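Local coordinates for BH2621 protein (Bacillus halodurans, PDB 2QML) that is uncharacterised but, as a member of the GNAT acetyltransferase family, probably transfers acyl groups to an amine, perhaps in siderophore biosynthesis, at residues 95-109 / 134-146. Numbering follows the deposited sequence.
Sequences IANYYPFEEHDQGIH and KFQEPDTNTIVAE. With GOL (glycerol), chain F.
Gln106 and Gly107 pair in parallel with Ile143 and Val144, the axes of strands 106-109 and 142-145 diverging by 35°. Three backbone bonds fix the register: Gln106 N to Thr142 O (3.2 Å), Val144 N to Gln106 O (2.8 Å) and Ile108 N to Val144 O (3.2 Å).

Gln106 buries more surface than any other residue here, and its amide is gripped at both ends. With CG beside the backbone N (chi1 -62°) and the chain extended beyond it, OE1 accepts from Lys134 NZ at 2.9 Å. NE2 bonds almost straight to Thr140 OG1 (2.9 Å), close to the amide plane, and meets Lys134 O from above its carbonyl plane; together these bonds fix the amide's rotation. Thr140 OG1 in turn donates to His104 O (2.7 Å), while Lys134, bent at chi3 and chi4, brings NZ within 2.9 Å of Gly107 O. Nearby, Asp139 CB lies over one face of the His104 ring in a CH-pi contact, 21° off the normal. On the face bearing Val144, CG1 approaches Tyr99 OH (3.4 Å), a hydroxyl that donates to Asp105 OD2. At the diverging end, water 3 bridges Ile108 O and Glu146 OE1, and His109 ND1 donates to O1 of a glycerol, probably from the crystallisation liquor.

This is the parallel pairing of a right-handed beta-alpha-beta crossover, as in GNAT folds, with helix 123-135 as the connection. Strand 80-89 flanks 106-112, its Ser87 also bonding Lys134 NZ, and strand 175-182 flanks 142-145.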
loop_
_atom_site.group_PDB
_atom_site.type_symbol
_atom_site.label_atom_id
_atom_site.label_comp_id
_atom_site.label_asym_id
_atom_site.label_seq_id
_atom_site.Cartn_x
_atom_site.Cartn_y
_atom_site.Cartn_z
ATOM N N ILE A 95 -4.986 -13.122 4.297
ATOM C CA ILE A 95 -6.288 -12.438 4.508
ATOM C C ILE A 95 -7.458 -13.195 3.833
ATOM O O ILE A 95 -8.599 -13.021 4.248
ATOM C CB ILE A 95 -6.247 -10.961 4.062
ATOM C CG1 ILE A 95 -7.360 -10.115 4.711
ATOM C CG2 ILE A 95 -6.296 -10.846 2.498
ATOM C CD1 ILE A 95 -7.425 -10.122 6.214
ATOM N N ALA A 96 -7.180 -14.068 2.846
ATOM C CA ALA A 96 -8.188 -14.900 2.186
ATOM C C ALA A 96 -8.982 -15.747 3.186
ATOM O O ALA A 96 -10.090 -16.124 2.924
ATOM C CB ALA A 96 -7.555 -15.823 1.121
ATOM N N ASN A 97 -8.373 -16.105 4.292
ATOM C CA ASN A 97 -9.039 -16.905 5.321
ATOM C C ASN A 97 -10.114 -16.183 6.123
ATOM O O ASN A 97 -10.843 -16.819 6.860
ATOM C CB ASN A 97 -7.997 -17.402 6.310
ATOM C CG ASN A 97 -6.959 -18.263 5.665
ATOM O OD1 ASN A 97 -7.271 -19.271 5.058
ATOM N ND2 ASN A 97 -5.720 -17.836 5.735
ATOM N N TYR A 98 -10.217 -14.872 5.990
ATOM C CA TYR A 98 -11.094 -14.068 6.843
ATOM C C TYR A 98 -12.373 -13.538 6.222
ATOM O O TYR A 98 -13.186 -12.955 6.936
ATOM C CB TYR A 98 -10.262 -12.899 7.390
ATOM C CG TYR A 98 -9.174 -13.348 8.322
ATOM C CD1 TYR A 98 -7.966 -13.804 7.837
ATOM C CD2 TYR A 98 -9.359 -13.352 9.694
ATOM C CE1 TYR A 98 -6.975 -14.245 8.673
ATOM C CE2 TYR A 98 -8.367 -13.779 10.537
ATOM C CZ TYR A 98 -7.182 -14.234 10.022
ATOM O OH TYR A 98 -6.175 -14.639 10.836
ATOM N N TYR A 99 -12.561 -13.696 4.913
ATOM C CA TYR A 99 -13.758 -13.220 4.279
ATOM C C TYR A 99 -13.931 -14.020 2.961
ATOM O O TYR A 99 -12.984 -14.647 2.504
ATOM C CB TYR A 99 -13.696 -11.689 4.061
ATOM C CG TYR A 99 -12.929 -11.276 2.835
ATOM C CD1 TYR A 99 -11.550 -11.203 2.853
ATOM C CD2 TYR A 99 -13.600 -10.903 1.652
ATOM C CE1 TYR A 99 -10.828 -10.816 1.645
ATOM C CE2 TYR A 99 -12.934 -10.551 0.509
ATOM C CZ TYR A 99 -11.546 -10.503 0.502
ATOM O OH TYR A 99 -10.859 -10.121 -0.663
ATOM N N PRO A 100 -15.147 -14.047 2.383
ATOM C CA PRO A 100 -15.440 -14.791 1.139
ATOM C C PRO A 100 -14.924 -14.032 -0.084
ATOM O O PRO A 100 -15.670 -13.417 -0.832
ATOM C CB PRO A 100 -16.966 -14.924 1.171
ATOM C CG PRO A 100 -17.428 -13.754 1.897
ATOM C CD PRO A 100 -16.379 -13.418 2.920
ATOM N N PHE A 101 -13.610 -14.071 -0.233
ATOM C CA PHE A 101 -12.916 -13.368 -1.304
ATOM C C PHE A 101 -13.326 -13.903 -2.666
ATOM O O PHE A 101 -13.703 -15.068 -2.816
ATOM C CB PHE A 101 -11.397 -13.530 -1.107
ATOM C CG PHE A 101 -10.891 -14.931 -1.364
ATOM C CD1 PHE A 101 -10.913 -15.901 -0.380
ATOM C CD2 PHE A 101 -10.417 -15.275 -2.614
ATOM C CE1 PHE A 101 -10.449 -17.190 -0.636
ATOM C CE2 PHE A 101 -9.972 -16.560 -2.882
ATOM C CZ PHE A 101 -9.984 -17.512 -1.893
ATOM N N GLU A 102 -13.222 -13.032 -3.653
ATOM C CA GLU A 102 -13.387 -13.399 -5.049
ATOM C C GLU A 102 -11.976 -13.603 -5.611
ATOM O O GLU A 102 -11.002 -13.016 -5.163
ATOM C CB GLU A 102 -14.186 -12.353 -5.822
ATOM C CG GLU A 102 -15.623 -12.160 -5.292
ATOM N N GLU A 103 -11.901 -14.476 -6.605
ATOM C CA GLU A 103 -10.668 -14.936 -7.235
ATOM C C GLU A 103 -9.613 -13.876 -7.536
ATOM O O GLU A 103 -8.431 -14.095 -7.317
ATOM C CB GLU A 103 -11.079 -15.636 -8.546
ATOM C CG GLU A 103 -9.970 -16.216 -9.417
ATOM C CD GLU A 103 -9.471 -17.569 -8.955
ATOM O OE1 GLU A 103 -9.981 -18.101 -7.931
ATOM O OE2 GLU A 103 -8.571 -18.105 -9.649
ATOM N N HIS A 104 -10.053 -12.725 -8.021
ATOM C CA HIS A 104 -9.134 -11.653 -8.449
ATOM C C HIS A 104 -9.058 -10.480 -7.493
ATOM O O HIS A 104 -8.537 -9.448 -7.831
ATOM C CB HIS A 104 -9.509 -11.173 -9.840
ATOM C CG HIS A 104 -9.375 -12.244 -10.862
ATOM N ND1 HIS A 104 -10.437 -13.033 -11.253
ATOM C CD2 HIS A 104 -8.287 -12.717 -11.501
ATOM C CE1 HIS A 104 -10.014 -13.915 -12.136
ATOM N NE2 HIS A 104 -8.712 -13.747 -12.301
ATOM N N ASP A 105 -9.543 -10.648 -6.270
ATOM C CA ASP A 105 -9.407 -9.595 -5.289
ATOM C C ASP A 105 -7.930 -9.341 -5.032
ATOM O O ASP A 105 -7.143 -10.268 -5.002
ATOM C CB ASP A 105 -10.073 -9.978 -3.958
ATOM C CG ASP A 105 -11.601 -9.994 -3.999
ATOM O OD1 ASP A 105 -12.213 -9.587 -4.995
ATOM O OD2 ASP A 105 -12.162 -10.335 -2.927
ATOM N N GLN A 106 -7.584 -8.088 -4.774
ATOM C CA GLN A 106 -6.238 -7.704 -4.476
ATOM C C GLN A 106 -6.204 -7.006 -3.114
ATOM O O GLN A 106 -7.233 -6.583 -2.567
ATOM C CB GLN A 106 -5.664 -6.767 -5.565
ATOM C CG GLN A 106 -5.574 -7.365 -6.965
ATOM C CD GLN A 106 -5.017 -6.355 -7.906
ATOM O OE1 GLN A 106 -4.124 -5.634 -7.542
ATOM N NE2 GLN A 106 -5.512 -6.303 -9.117
ATOM N N GLY A 107 -4.999 -6.899 -2.587
ATOM C CA GLY A 107 -4.718 -6.185 -1.359
ATOM C C GLY A 107 -3.532 -5.271 -1.444
ATOM O O GLY A 107 -2.780 -5.302 -2.423
ATOM N N ILE A 108 -3.394 -4.412 -0.435
ATOM C CA ILE A 108 -2.327 -3.440 -0.392
ATOM C C ILE A 108 -1.777 -3.244 1.010
ATOM O O ILE A 108 -2.542 -3.216 2.006
ATOM C CB ILE A 108 -2.770 -2.082 -0.990
ATOM C CG1 ILE A 108 -1.535 -1.164 -1.243
ATOM C CG2 ILE A 108 -3.912 -1.415 -0.164
ATOM C CD1 ILE A 108 -0.579 -1.688 -2.353
ATOM N N HIS A 109 -0.458 -3.238 1.107
ATOM C CA HIS A 109 0.244 -2.841 2.316
ATOM C C HIS A 109 1.075 -1.620 1.942
ATOM O O HIS A 109 1.566 -1.541 0.802
ATOM C CB HIS A 109 1.160 -3.897 2.897
ATOM C CG HIS A 109 0.492 -5.193 3.231
ATOM N ND1 HIS A 109 -0.445 -5.299 4.248
ATOM C CD2 HIS A 109 0.749 -6.444 2.820
ATOM C CE1 HIS A 109 -0.795 -6.572 4.372
ATOM N NE2 HIS A 109 -0.142 -7.274 3.471
ATOM N N LYS A 134 -3.730 -0.813 -9.927
ATOM C CA LYS A 134 -4.146 -2.141 -9.527
ATOM C C LYS A 134 -5.530 -2.472 -10.088
ATOM O O LYS A 134 -5.765 -3.599 -10.522
ATOM C CB LYS A 134 -4.131 -2.260 -8.018
ATOM C CG LYS A 134 -2.725 -2.355 -7.392
ATOM C CD LYS A 134 -2.671 -2.099 -5.882
ATOM C CE LYS A 134 -3.461 -3.086 -5.079
ATOM N NZ LYS A 134 -2.973 -4.438 -5.202
ATOM N N PHE A 135 -6.434 -1.494 -10.095
ATOM C CA PHE A 135 -7.801 -1.700 -10.624
ATOM C C PHE A 135 -7.854 -1.871 -12.138
ATOM O O PHE A 135 -8.906 -2.245 -12.683
ATOM C CB PHE A 135 -8.735 -0.562 -10.199
ATOM C CG PHE A 135 -9.404 -0.773 -8.844
ATOM C CD1 PHE A 135 -10.157 -1.912 -8.591
ATOM C CD2 PHE A 135 -9.365 0.230 -7.893
ATOM C CE1 PHE A 135 -10.817 -2.058 -7.383
ATOM C CE2 PHE A 135 -10.019 0.088 -6.675
ATOM C CZ PHE A 135 -10.774 -1.047 -6.461
ATOM N N GLN A 136 -6.733 -1.660 -12.845
ATOM C CA GLN A 136 -6.769 -1.905 -14.273
ATOM C C GLN A 136 -6.713 -3.387 -14.619
ATOM O O GLN A 136 -6.869 -3.745 -15.788
ATOM C CB GLN A 136 -5.663 -1.136 -15.017
ATOM C CG GLN A 136 -5.712 0.315 -14.758
ATOM C CD GLN A 136 -7.064 0.925 -15.019
ATOM O OE1 GLN A 136 -7.620 0.823 -16.089
ATOM N NE2 GLN A 136 -7.623 1.528 -13.985
ATOM N N GLU A 137 -6.432 -4.252 -13.655
ATOM C CA GLU A 137 -6.618 -5.703 -13.869
ATOM C C GLU A 137 -8.116 -5.929 -14.178
ATOM O O GLU A 137 -8.960 -5.622 -13.361
ATOM C CB GLU A 137 -6.138 -6.461 -12.646
ATOM C CG GLU A 137 -6.476 -7.927 -12.687
ATOM C CD GLU A 137 -5.679 -8.685 -13.731
ATOM O OE1 GLU A 137 -4.482 -8.364 -13.891
ATOM O OE2 GLU A 137 -6.258 -9.612 -14.329
ATOM N N PRO A 138 -8.460 -6.437 -15.381
ATOM C CA PRO A 138 -9.917 -6.458 -15.720
ATOM C C PRO A 138 -10.830 -7.213 -14.753
ATOM O O PRO A 138 -11.932 -6.756 -14.512
ATOM C CB PRO A 138 -9.939 -7.073 -17.130
ATOM C CG PRO A 138 -8.581 -6.688 -17.678
ATOM C CD PRO A 138 -7.640 -6.852 -16.543
ATOM N N ASP A 139 -10.375 -8.311 -14.184
ATOM C CA ASP A 139 -11.285 -9.064 -13.331
ATOM C C ASP A 139 -11.236 -8.648 -11.868
ATOM O O ASP A 139 -12.016 -9.168 -11.068
ATOM C CB ASP A 139 -10.963 -10.547 -13.462
ATOM C CG ASP A 139 -11.211 -11.085 -14.883
ATOM O OD1 ASP A 139 -12.189 -10.634 -15.527
ATOM O OD2 ASP A 139 -10.421 -11.961 -15.329
ATOM N N THR A 140 -10.353 -7.729 -11.511
ATOM C CA THR A 140 -10.332 -7.247 -10.119
ATOM C C THR A 140 -11.407 -6.193 -9.883
ATOM O O THR A 140 -11.359 -5.115 -10.465
ATOM C CB THR A 140 -8.977 -6.659 -9.733
ATOM O OG1 THR A 140 -7.997 -7.695 -9.792
ATOM C CG2 THR A 140 -9.042 -6.029 -8.329
ATOM N N ASN A 141 -12.366 -6.502 -9.005
ATOM C CA ASN A 141 -13.428 -5.548 -8.653
ATOM C C ASN A 141 -13.295 -4.987 -7.260
ATOM O O ASN A 141 -13.951 -4.008 -6.924
ATOM C CB ASN A 141 -14.776 -6.237 -8.717
ATOM C CG ASN A 141 -15.026 -6.909 -10.045
ATOM O OD1 ASN A 141 -14.820 -6.322 -11.105
ATOM N ND2 ASN A 141 -15.472 -8.164 -9.995
ATOM N N THR A 142 -12.433 -5.593 -6.456
ATOM C CA THR A 142 -12.307 -5.225 -5.050
ATOM C C THR A 142 -10.868 -5.238 -4.628
ATOM O O THR A 142 -10.118 -6.174 -4.971
ATOM C CB THR A 142 -13.113 -6.213 -4.132
ATOM O OG1 THR A 142 -14.454 -6.317 -4.633
ATOM C CG2 THR A 142 -13.061 -5.760 -2.605
ATOM N N ILE A 143 -10.460 -4.193 -3.901
ATOM C CA ILE A 143 -9.157 -4.144 -3.261
ATOM C C ILE A 143 -9.402 -4.040 -1.746
ATOM O O ILE A 143 -10.242 -3.290 -1.315
ATOM C CB ILE A 143 -8.266 -2.983 -3.741
ATOM C CG1 ILE A 143 -7.945 -3.114 -5.247
ATOM C CG2 ILE A 143 -6.951 -2.945 -2.953
ATOM C CD1 ILE A 143 -7.262 -1.914 -5.871
ATOM N N VAL A 144 -8.664 -4.829 -0.971
ATOM C CA VAL A 144 -8.789 -4.866 0.469
ATOM C C VAL A 144 -7.523 -4.349 1.149
ATOM O O VAL A 144 -6.416 -4.314 0.594
ATOM C CB VAL A 144 -9.132 -6.285 1.002
ATOM C CG1 VAL A 144 -10.383 -6.848 0.310
ATOM C CG2 VAL A 144 -7.904 -7.243 0.913
ATOM N N ALA A 145 -7.723 -3.924 2.382
ATOM C CA ALA A 145 -6.665 -3.441 3.272
ATOM C C ALA A 145 -7.052 -3.924 4.686
ATOM O O ALA A 145 -8.253 -4.120 4.997
ATOM C CB ALA A 145 -6.570 -1.969 3.224
ATOM N N GLU A 146 -6.025 -4.180 5.504
ATOM C CA GLU A 146 -6.212 -4.607 6.899
ATOM C C GLU A 146 -5.257 -3.850 7.828
ATOM O O GLU A 146 -4.473 -4.487 8.526
ATOM C CB GLU A 146 -6.122 -6.153 7.020
ATOM C CG GLU A 146 -5.061 -6.854 6.144
ATOM C CD GLU A 146 -3.679 -6.234 6.310
ATOM O OE1 GLU A 146 -3.485 -5.150 5.706
ATOM O OE2 GLU A 146 -2.797 -6.779 7.050
HETATM C C1 GOL F . -2.235 -2.170 5.702
HETATM O O1 GOL F . -1.767 -3.409 6.221
HETATM C C2 GOL F . -1.119 -1.228 6.107
HETATM O O2 GOL F . 0.021 -1.495 5.329
HETATM C C3 GOL F . -1.416 0.264 5.994
HETATM O O3 GOL F . -2.372 0.734 6.937
HETATM O O HOH W 1 -12.122 -8.910 -7.627
HETATM O O HOH W 2 -14.769 -8.875 -5.174
HETATM O O HOH W 3 -3.846 -5.289 3.047
#